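Local coordinates for MymaA.19257.a.B3 (Mycobacterium marinum, PDB 6Q10), which is of unknown function, a predicted membrane protein whose soluble part carries a LytR_C-type domain and may act at the mycobacterial cell envelope, at residues Val32-Ala37 / Gly42-Val47. Numbering follows the deposited sequence.
Sequences VRVLNA and GQAADV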
ATOM      1  N   VAL A  32       2.410   0.775  -8.698  1.00 22.21           N
ATOM      2  CA  VAL A  32       1.219   0.412  -7.926  1.00 19.38           C
ATOM      3  C   VAL A  32      -0.018   0.351  -8.812  1.00 18.36           C
ATOM      4  O   VAL A  32      -0.238   1.220  -9.665  1.00 22.06           O
ATOM      5  CB  VAL A  32       0.998   1.422  -6.774  1.00 19.07           C
ATOM      6  CG1 VAL A  32      -0.279   1.141  -6.008  1.00 22.55           C
ATOM      7  CG2 VAL A  32       2.164   1.371  -5.810  1.00 22.33           C
ATOM      8  N   ARG A  33      -0.833  -0.681  -8.594  1.00 18.33           N
ATOM      9  CA  ARG A  33      -2.142  -0.839  -9.208  1.00 18.04           C
ATOM     10  C   ARG A  33      -3.158  -0.787  -8.087  1.00 19.96           C
ATOM     11  O   ARG A  33      -3.022  -1.526  -7.120  1.00 24.05           O
ATOM     12  CB  ARG A  33      -2.281  -2.180  -9.926  1.00 24.75           C
ATOM     13  CG  ARG A  33      -1.255  -2.486 -10.956  1.00 28.73           C
ATOM     14  CD  ARG A  33      -1.732  -3.733 -11.723  1.00 42.27           C
ATOM     15  NE  ARG A  33      -0.716  -4.251 -12.636  1.00 55.00           N
ATOM     16  CZ  ARG A  33       0.206  -5.155 -12.300  1.00 61.69           C
ATOM     17  NH1 ARG A  33       0.243  -5.646 -11.065  1.00 63.87           N
ATOM     18  NH2 ARG A  33       1.099  -5.562 -13.192  1.00 49.32           N
ATOM     19  N   VAL A  34      -4.173   0.070  -8.215  1.00 18.26           N
ATOM     20  CA  VAL A  34      -5.271   0.125  -7.244  1.00 17.12           C
ATOM     21  C   VAL A  34      -6.427  -0.681  -7.817  1.00 20.54           C
ATOM     22  O   VAL A  34      -6.864  -0.431  -8.943  1.00 21.32           O
ATOM     23  CB  VAL A  34      -5.695   1.568  -6.951  1.00 19.72           C
ATOM     24  CG1 VAL A  34      -6.765   1.571  -5.842  1.00 19.52           C
ATOM     25  CG2 VAL A  34      -4.477   2.396  -6.537  1.00 20.56           C
ATOM     26  N   LEU A  35      -6.882  -1.683  -7.070  1.00 17.83           N
ATOM     27  CA  LEU A  35      -7.912  -2.614  -7.532  1.00 19.76           C
ATOM     28  C   LEU A  35      -9.133  -2.474  -6.636  1.00 20.19           C
ATOM     29  O   LEU A  35      -9.027  -2.573  -5.415  1.00 21.36           O
ATOM     30  CB  LEU A  35      -7.402  -4.072  -7.531  1.00 20.43           C
ATOM     31  CG  LEU A  35      -6.146  -4.318  -8.389  1.00 20.52           C
ATOM     32  CD1 LEU A  35      -5.698  -5.748  -8.297  1.00 24.14           C
ATOM     33  CD2 LEU A  35      -6.408  -3.938  -9.856  1.00 22.95           C
ATOM     34  N   ASN A  36     -10.283  -2.260  -7.256  1.00 19.74           N
ATOM     35  CA  ASN A  36     -11.548  -2.108  -6.543  0.55 21.14           C
ATOM     36  C   ASN A  36     -12.101  -3.481  -6.183  1.00 21.91           C
ATOM     37  O   ASN A  36     -12.460  -4.261  -7.071  1.00 22.57           O
ATOM     38  CB  ASN A  36     -12.541  -1.348  -7.430  0.55 22.06           C
ATOM     39  CG  ASN A  36     -13.891  -1.122  -6.764  0.55 26.74           C
ATOM     40  OD1 ASN A  36     -14.460  -2.024  -6.141  0.55 25.29           O
ATOM     41  ND2 ASN A  36     -14.409   0.099  -6.896  0.55 26.68           N
ATOM     42  N   ALA A  37     -12.198  -3.767  -4.890  1.00 21.83           N
ATOM     43  CA  ALA A  37     -12.953  -4.908  -4.394  1.00 23.26           C
ATOM     44  C   ALA A  37     -13.978  -4.427  -3.381  1.00 23.42           C
ATOM     45  O   ALA A  37     -14.374  -5.181  -2.489  1.00 26.34           O
ATOM     46  CB  ALA A  37     -12.035  -5.968  -3.788  1.00 23.43           C
ATOM     47  N   GLY A  42     -15.838   4.067  -8.809  1.00 28.44           N
ATOM     48  CA  GLY A  42     -14.792   5.058  -8.932  1.00 27.99           C
ATOM     49  C   GLY A  42     -13.793   5.092  -7.796  1.00 31.07           C
ATOM     50  O   GLY A  42     -12.861   5.907  -7.838  1.00 32.24           O
ATOM     51  N   GLN A  43     -13.913   4.218  -6.794  1.00 24.27           N
ATOM     52  CA  GLN A  43     -13.019   4.349  -5.647  1.00 24.65           C
ATOM     53  C   GLN A  43     -11.570   4.050  -6.004  1.00 25.22           C
ATOM     54  O   GLN A  43     -10.657   4.695  -5.469  1.00 25.62           O
ATOM     55  CB  GLN A  43     -13.449   3.456  -4.499  1.00 29.23           C
ATOM     56  CG  GLN A  43     -12.714   3.850  -3.234  1.00 33.51           C
ATOM     57  CD  GLN A  43     -13.203   3.100  -2.034  1.00 39.73           C
ATOM     58  OE1 GLN A  43     -13.634   1.952  -2.144  1.00 42.84           O
ATOM     59  NE2 GLN A  43     -13.134   3.736  -0.873  1.00 37.59           N
ATOM     60  N   ALA A  44     -11.315   3.062  -6.859  1.00 21.72           N
ATOM     61  CA  ALA A  44      -9.922   2.799  -7.213  1.00 21.71           C
ATOM     62  C   ALA A  44      -9.310   3.983  -7.945  1.00 24.09           C
ATOM     63  O   ALA A  44      -8.149   4.321  -7.699  1.00 25.36           O
ATOM     64  CB  ALA A  44      -9.776   1.519  -8.043  1.00 23.57           C
ATOM     65  N   ALA A  45     -10.064   4.623  -8.836  1.00 26.90           N
ATOM     66  CA  ALA A  45      -9.542   5.794  -9.530  1.00 25.86           C
ATOM     67  C   ALA A  45      -9.270   6.931  -8.552  1.00 26.58           C
ATOM     68  O   ALA A  45      -8.270   7.648  -8.693  1.00 29.71           O
ATOM     69  CB  ALA A  45     -10.519   6.242 -10.623  1.00 26.46           C
ATOM     70  N   ASP A  46     -10.168   7.129  -7.578  1.00 26.87           N
ATOM     71  CA  ASP A  46      -9.974   8.181  -6.581  1.00 26.71           C
ATOM     72  C   ASP A  46      -8.702   7.936  -5.791  1.00 23.91           C
ATOM     73  O   ASP A  46      -7.904   8.862  -5.576  1.00 29.93           O
ATOM     74  CB  ASP A  46     -11.167   8.254  -5.626  1.00 28.99           C
ATOM     75  CG  ASP A  46     -12.428   8.703  -6.304  1.00 41.96           C
ATOM     76  OD1 ASP A  46     -12.324   9.386  -7.347  1.00 47.54           O
ATOM     77  OD2 ASP A  46     -13.517   8.378  -5.783  1.00 46.69           O
ATOM     78  N   VAL A  47      -8.489   6.692  -5.349  1.00 24.75           N
ATOM     79  CA  VAL A  47      -7.323   6.401  -4.516  1.00 23.14           C
ATOM     80  C   VAL A  47      -6.046   6.465  -5.347  1.00 22.58           C
ATOM     81  O   VAL A  47      -5.016   6.975  -4.883  1.00 23.33           O
ATOM     82  CB  VAL A  47      -7.491   5.042  -3.803  1.00 21.58           C
ATOM     83  CG1 VAL A  47      -6.176   4.586  -3.134  1.00 23.74           C
ATOM     84  CG2 VAL A  47      -8.602   5.144  -2.779  1.00 23.11           C
TER
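V34 on strand 32-36 faces A44 and V47 at the N-terminal end of helix 43-54, and N36 faces A44; the axis of residues 43-47 passes 7.3 Å from that of the strand and runs nearly antiparallel to it, at 151°. The nearest backbones are those of N36 and A44, with CA atoms 5.2 Å apart, a closeness that the small A44 side chain permits. Its CB points at the strand and rests over two successive peptides, 3.6 Å from V34 O and 3.9 Å from N36 N. Beside it, V34 CG1, set anti to the backbone N (chi1 -175°), leans against the helix backbone. It makes apolar contacts with A44 CB at 3.7 Å and V47 CB at 4.1 Å. The same methyl is in van der Waals contact with the carbonyl oxygen A44 O, 3.6 Å away. V47 also touches L114 and F118. N36 joins the packing through its CB, 4.0 Å from A44 CB, while its amide, in the conformer described (two are modelled), turns to the connecting loop: OD1 accepts from the backbone N of both S38 and G39, and ND2 makes a weak bond to R40 O. Q43 OE1 bonds to S38 OG, tying the helix start to the same loop. The geometry is that of the first half of a beta-alpha-beta crossover, in which helix 43-54 packs on the sheet and leads to the parallel neighbouring strand 60-63.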